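Local coordinates for D-glycerate 3-kinase (Cryptococcus neoformans var. grubii serotype A, PDB 6CKG), which probably phosphorylates D-glycerate at its 3-hydroxyl group, using ATP as the phosphate donor, at residues A[104-112]-A[287-295]. Numbering follows the deposited sequence.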
ATOM      1  N   ASN A 104      -0.579   5.789 -22.479  1.00 38.32           N
ATOM      2  CA  ASN A 104      -0.988   5.015 -21.314  1.00 32.12           C
ATOM      3  C   ASN A 104      -1.709   5.934 -20.335  1.00 37.27           C
ATOM      4  O   ASN A 104      -1.053   6.682 -19.590  1.00 34.88           O
ATOM      5  CB  ASN A 104       0.219   4.348 -20.650  1.00 34.39           C
ATOM      6  CG  ASN A 104      -0.184   3.357 -19.561  1.00 31.24           C
ATOM      7  OD1 ASN A 104      -1.132   3.591 -18.812  1.00 36.00           O
ATOM      8  ND2 ASN A 104       0.525   2.237 -19.485  1.00 30.43           N
ATOM      9  N   PRO A 105      -3.039   5.917 -20.293  1.00 38.08           N
ATOM     10  CA  PRO A 105      -3.759   6.795 -19.361  1.00 31.49           C
ATOM     11  C   PRO A 105      -3.457   6.519 -17.905  1.00 42.22           C
ATOM     12  O   PRO A 105      -3.606   7.421 -17.070  1.00 41.17           O
ATOM     13  CB  PRO A 105      -5.231   6.502 -19.678  1.00 37.65           C
ATOM     14  CG  PRO A 105      -5.218   5.117 -20.249  1.00 39.66           C
ATOM     15  CD  PRO A 105      -3.954   5.053 -21.059  1.00 42.58           C
ATOM     16  N   LEU A 106      -3.068   5.291 -17.559  1.00 37.79           N
ATOM     17  CA  LEU A 106      -2.782   4.991 -16.163  1.00 37.19           C
ATOM     18  C   LEU A 106      -1.484   5.637 -15.689  1.00 40.00           C
ATOM     19  O   LEU A 106      -1.335   5.883 -14.487  1.00 36.85           O
ATOM     20  CB  LEU A 106      -2.753   3.469 -15.959  1.00 30.22           C
ATOM     21  CG  LEU A 106      -4.125   2.828 -16.168  1.00 30.60           C
ATOM     22  CD1 LEU A 106      -4.144   1.304 -15.862  1.00 31.39           C
ATOM     23  CD2 LEU A 106      -5.149   3.585 -15.313  1.00 32.92           C
ATOM     24  N   LEU A 107      -0.559   5.949 -16.597  1.00 34.90           N
ATOM     25  CA  LEU A 107       0.699   6.583 -16.225  1.00 35.01           C
ATOM     26  C   LEU A 107       0.698   8.091 -16.452  1.00 32.97           C
ATOM     27  O   LEU A 107       1.758   8.727 -16.365  1.00 32.70           O
ATOM     28  CB  LEU A 107       1.855   5.931 -16.980  1.00 29.29           C
ATOM     29  CG  LEU A 107       2.012   4.430 -16.710  1.00 28.97           C
ATOM     30  CD1 LEU A 107       3.021   3.796 -17.662  1.00 32.40           C
ATOM     31  CD2 LEU A 107       2.416   4.196 -15.236  1.00 32.21           C
ATOM     32  N   ASN A 108      -0.456   8.690 -16.723  1.00 27.69           N
ATOM     33  CA  ASN A 108      -0.475  10.120 -16.981  1.00 38.88           C
ATOM     34  C   ASN A 108      -0.565  10.926 -15.691  1.00 37.88           C
ATOM     35  O   ASN A 108      -0.756  12.143 -15.740  1.00 43.48           O
ATOM     36  CB  ASN A 108      -1.613  10.480 -17.949  1.00 39.42           C
ATOM     37  CG  ASN A 108      -2.993  10.359 -17.321  1.00 52.43           C
ATOM     38  OD1 ASN A 108      -3.136  10.026 -16.142  1.00 51.67           O
ATOM     39  ND2 ASN A 108      -4.018  10.655 -18.107  1.00 60.54           N
ATOM     40  N   GLY A 109      -0.430  10.264 -14.551  1.00 32.81           N
ATOM     41  CA  GLY A 109      -0.391  10.894 -13.238  1.00 29.02           C
ATOM     42  C   GLY A 109      -0.102   9.825 -12.210  1.00 28.15           C
ATOM     43  O   GLY A 109      -0.049   8.635 -12.528  1.00 34.06           O
ATOM     44  N   ARG A 110       0.061  10.264 -10.957  1.00 27.57           N
ATOM     45  CA  ARG A 110       0.403   9.355  -9.871  1.00 23.90           C
ATOM     46  C   ARG A 110      -0.672   8.288  -9.669  1.00 31.15           C
ATOM     47  O   ARG A 110      -1.856   8.489  -9.961  1.00 30.91           O
ATOM     48  CB  ARG A 110       0.576  10.123  -8.554  1.00 26.27           C
ATOM     49  CG  ARG A 110      -0.731  10.644  -7.975  1.00 29.70           C
ATOM     50  CD  ARG A 110      -0.498  11.613  -6.803  1.00 32.12           C
ATOM     51  NE  ARG A 110      -1.756  11.938  -6.139  1.00 32.08           N
ATOM     52  CZ  ARG A 110      -2.291  13.155  -6.067  1.00 38.80           C
ATOM     53  NH1 ARG A 110      -1.665  14.202  -6.592  1.00 42.73           N
ATOM     54  NH2 ARG A 110      -3.451  13.327  -5.446  1.00 33.37           N
ATOM     55  N   GLY A 111      -0.250   7.158  -9.099  1.00 26.34           N
ATOM     56  CA  GLY A 111      -1.176   6.148  -8.646  1.00 23.46           C
ATOM     57  C   GLY A 111      -0.632   4.741  -8.765  1.00 26.02           C
ATOM     58  O   GLY A 111      -0.224   4.112  -7.782  1.00 31.27           O
ATOM     59  N   PRO A 112      -0.628   4.214  -9.981  1.00 28.95           N
ATOM     60  CA  PRO A 112      -0.359   2.788 -10.185  1.00 27.28           C
ATOM     61  C   PRO A 112       1.135   2.494 -10.201  1.00 27.42           C
ATOM     62  O   PRO A 112       1.973   3.393 -10.114  1.00 26.12           O
ATOM     63  CB  PRO A 112      -0.999   2.502 -11.553  1.00 29.49           C
ATOM     64  CG  PRO A 112      -1.008   3.793 -12.236  1.00 33.29           C
ATOM     65  CD  PRO A 112      -1.178   4.854 -11.187  1.00 27.64           C
ATOM     66  N   PHE A 287     -11.606   8.514 -10.863  1.00 45.49           N
ATOM     67  CA  PHE A 287     -10.431   8.312 -10.023  1.00 42.40           C
ATOM     68  C   PHE A 287     -10.267   6.840  -9.650  1.00 37.08           C
ATOM     69  O   PHE A 287      -9.181   6.266  -9.793  1.00 37.36           O
ATOM     70  CB  PHE A 287     -10.553   9.189  -8.778  1.00 42.13           C
ATOM     71  CG  PHE A 287      -9.454   9.010  -7.773  1.00 40.69           C
ATOM     72  CD1 PHE A 287      -8.275   9.734  -7.878  1.00 41.93           C
ATOM     73  CD2 PHE A 287      -9.617   8.157  -6.692  1.00 43.22           C
ATOM     74  CE1 PHE A 287      -7.262   9.589  -6.928  1.00 43.98           C
ATOM     75  CE2 PHE A 287      -8.608   8.011  -5.731  1.00 43.43           C
ATOM     76  CZ  PHE A 287      -7.432   8.731  -5.855  1.00 41.23           C
ATOM     77  N   ILE A 288     -11.344   6.209  -9.185  1.00 34.35           N
ATOM     78  CA  ILE A 288     -11.239   4.842  -8.695  1.00 36.87           C
ATOM     79  C   ILE A 288     -11.106   3.870  -9.865  1.00 45.40           C
ATOM     80  O   ILE A 288     -10.496   2.803  -9.726  1.00 42.64           O
ATOM     81  CB  ILE A 288     -12.443   4.515  -7.790  1.00 36.41           C
ATOM     82  CG1 ILE A 288     -12.260   5.146  -6.400  1.00 41.81           C
ATOM     83  CG2 ILE A 288     -12.642   3.006  -7.626  1.00 36.36           C
ATOM     84  CD1 ILE A 288     -11.045   4.616  -5.606  1.00 35.57           C
ATOM     85  N   ASN A 289     -11.628   4.236 -11.040  1.00 44.18           N
ATOM     86  CA  ASN A 289     -11.467   3.387 -12.214  1.00 35.18           C
ATOM     87  C   ASN A 289     -10.010   3.267 -12.643  1.00 33.87           C
ATOM     88  O   ASN A 289      -9.672   2.320 -13.358  1.00 43.33           O
ATOM     89  CB  ASN A 289     -12.314   3.917 -13.377  1.00 38.01           C
ATOM     90  CG  ASN A 289     -13.786   3.621 -13.207  1.00 38.09           C
ATOM     91  OD1 ASN A 289     -14.167   2.736 -12.450  1.00 48.05           O
ATOM     92  ND2 ASN A 289     -14.622   4.355 -13.923  1.00 44.64           N
ATOM     93  N   ARG A 290      -9.146   4.203 -12.242  1.00 30.58           N
ATOM     94  CA  ARG A 290      -7.716   4.058 -12.509  1.00 36.63           C
ATOM     95  C   ARG A 290      -7.048   3.051 -11.570  1.00 40.14           C
ATOM     96  O   ARG A 290      -6.054   2.428 -11.957  1.00 41.07           O
ATOM     97  CB  ARG A 290      -7.004   5.416 -12.412  1.00 38.35           C
ATOM     98  CG  ARG A 290      -7.215   6.353 -13.638  1.00 46.75           C
ATOM     99  CD  ARG A 290      -6.432   7.702 -13.557  1.00 55.78           C
ATOM    100  NE  ARG A 290      -4.979   7.558 -13.748  1.00 63.74           N
ATOM    101  CZ  ARG A 290      -4.073   7.679 -12.774  1.00 59.75           C
ATOM    102  NH1 ARG A 290      -2.779   7.520 -13.029  1.00 48.90           N
ATOM    103  NH2 ARG A 290      -4.458   7.965 -11.541  1.00 63.28           N
ATOM    104  N   TYR A 291      -7.559   2.882 -10.343  1.00 31.10           N
ATOM    105  CA  TYR A 291      -6.987   1.931  -9.393  1.00 28.43           C
ATOM    106  C   TYR A 291      -7.571   0.530  -9.515  1.00 26.12           C
ATOM    107  O   TYR A 291      -6.851  -0.450  -9.295  1.00 29.46           O
ATOM    108  CB  TYR A 291      -7.191   2.420  -7.955  1.00 29.62           C
ATOM    109  CG  TYR A 291      -6.384   3.649  -7.624  1.00 36.96           C
ATOM    110  CD1 TYR A 291      -6.824   4.924  -7.997  1.00 36.14           C
ATOM    111  CD2 TYR A 291      -5.168   3.540  -6.953  1.00 35.01           C
ATOM    112  CE1 TYR A 291      -6.075   6.051  -7.703  1.00 38.95           C
ATOM    113  CE2 TYR A 291      -4.416   4.660  -6.657  1.00 39.36           C
ATOM    114  CZ  TYR A 291      -4.876   5.908  -7.028  1.00 42.36           C
ATOM    115  OH  TYR A 291      -4.122   7.013  -6.731  1.00 43.88           O
ATOM    116  N   MET A 292      -8.861   0.418  -9.827  1.00 29.14           N
ATOM    117  CA  MET A 292      -9.531  -0.883  -9.852  1.00 34.66           C
ATOM    118  C   MET A 292      -8.866  -1.940 -10.735  1.00 32.66           C
ATOM    119  O   MET A 292      -8.883  -3.118 -10.342  1.00 33.17           O
ATOM    120  CB  MET A 292     -10.995  -0.697 -10.277  1.00 40.95           C
ATOM    121  CG  MET A 292     -11.975  -0.629  -9.128  1.00 59.63           C
ATOM    122  SD  MET A 292     -11.974  -2.110  -8.091  1.00 60.45           S
ATOM    123  CE  MET A 292     -11.576  -1.348  -6.532  1.00 62.10           C
ATOM    124  N   PRO A 293      -8.301  -1.627 -11.911  1.00 31.86           N
ATOM    125  CA  PRO A 293      -7.625  -2.695 -12.672  1.00 33.85           C
ATOM    126  C   PRO A 293      -6.488  -3.335 -11.900  1.00 35.74           C
ATOM    127  O   PRO A 293      -6.238  -4.536 -12.063  1.00 27.55           O
ATOM    128  CB  PRO A 293      -7.111  -1.981 -13.931  1.00 32.37           C
ATOM    129  CG  PRO A 293      -7.814  -0.692 -13.985  1.00 31.21           C
ATOM    130  CD  PRO A 293      -8.240  -0.332 -12.613  1.00 26.88           C
ATOM    131  N   SER A 294      -5.811  -2.571 -11.037  1.00 26.35           N
ATOM    132  CA  SER A 294      -4.731  -3.148 -10.249  1.00 26.95           C
ATOM    133  C   SER A 294      -5.263  -4.116  -9.202  1.00 32.36           C
ATOM    134  O   SER A 294      -4.646  -5.156  -8.957  1.00 30.91           O
ATOM    135  CB  SER A 294      -3.902  -2.043  -9.584  1.00 26.55           C
ATOM    136  OG  SER A 294      -3.027  -1.436 -10.527  1.00 21.84           O
ATOM    137  N   TYR A 295      -6.374  -3.762  -8.538  1.00 27.33           N
ATOM    138  CA  TYR A 295      -7.034  -4.702  -7.634  1.00 29.92           C
ATOM    139  C   TYR A 295      -7.443  -5.969  -8.371  1.00 31.27           C
ATOM    140  O   TYR A 295      -7.219  -7.083  -7.883  1.00 26.86           O
ATOM    141  CB  TYR A 295      -8.266  -4.056  -6.991  1.00 33.29           C
ATOM    142  CG  TYR A 295      -7.986  -2.971  -5.965  1.00 37.29           C
ATOM    143  CD1 TYR A 295      -7.683  -3.289  -4.645  1.00 44.54           C
ATOM    144  CD2 TYR A 295      -8.074  -1.630  -6.307  1.00 33.31           C
ATOM    145  CE1 TYR A 295      -7.444  -2.292  -3.697  1.00 44.69           C
ATOM    146  CE2 TYR A 295      -7.835  -0.628  -5.367  1.00 40.87           C
ATOM    147  CZ  TYR A 295      -7.520  -0.964  -4.072  1.00 44.31           C
ATOM    148  OH  TYR A 295      -7.296   0.037  -3.151  1.00 50.55           O
TER
HETATM  149  O   HOH W   1      -4.303   8.949  -8.399  1.00 39.69           O
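In this P-loop kinase-type fold an arginine of helix 281-298, R290, reaches into the curl of the loop that links helices 91-100 and 118-129, and the backbone carbonyls of P105, L106, G109 and R110 gather along the edge of its guanidinium, near its plane. CG stands anti to the carbonyl carbon, and a bend at chi3 (72°) turns the head group into the loop. NH1 is shared among three acceptors, all through weak, bent bonds: the O of L106 lies 2.6 Å from R290 NH1, and the O of G109 3.0 Å from the same nitrogen, with R110 O a longer third partner. The straighter bond runs from R290 NH2 to R110 O (3.1 Å, 156° at the hydrogen). R110 O is thus held by both terminal nitrogens. Around NE the approach is looser: P105 O sits 3.6 Å from R290 NE, and the amide of N108 is inclined 28° to the guanidinium. The arginine so ties the carbonyls of L106, G109 and R110 together, and their dipoles would be expected to stabilise its positive charge. CD2 of L106 makes the apolar contact, 3.8 Å from R290 CG, while the ring carbon CD of P112 lies 3.6 Å from R290 NH1. At the next residue, the hydroxyl of Y291 comes 3.6 Å from CA of G111, and a water bridges Y291 OH to R110 O. T115 holds G111 N and P112 O through its hydroxyl, and the R110 side chain turns to the carbonyl of G159. Beyond the contact, P105 and L107 rest on helix 225-236, I288 and M292 pack against helix 258-273, and the Y291 ring meets W182 edge-to-face just after strand 176-180; Y291 also touches Q56 of the P-loop, to which Y295 OH is hydrogen-bonded.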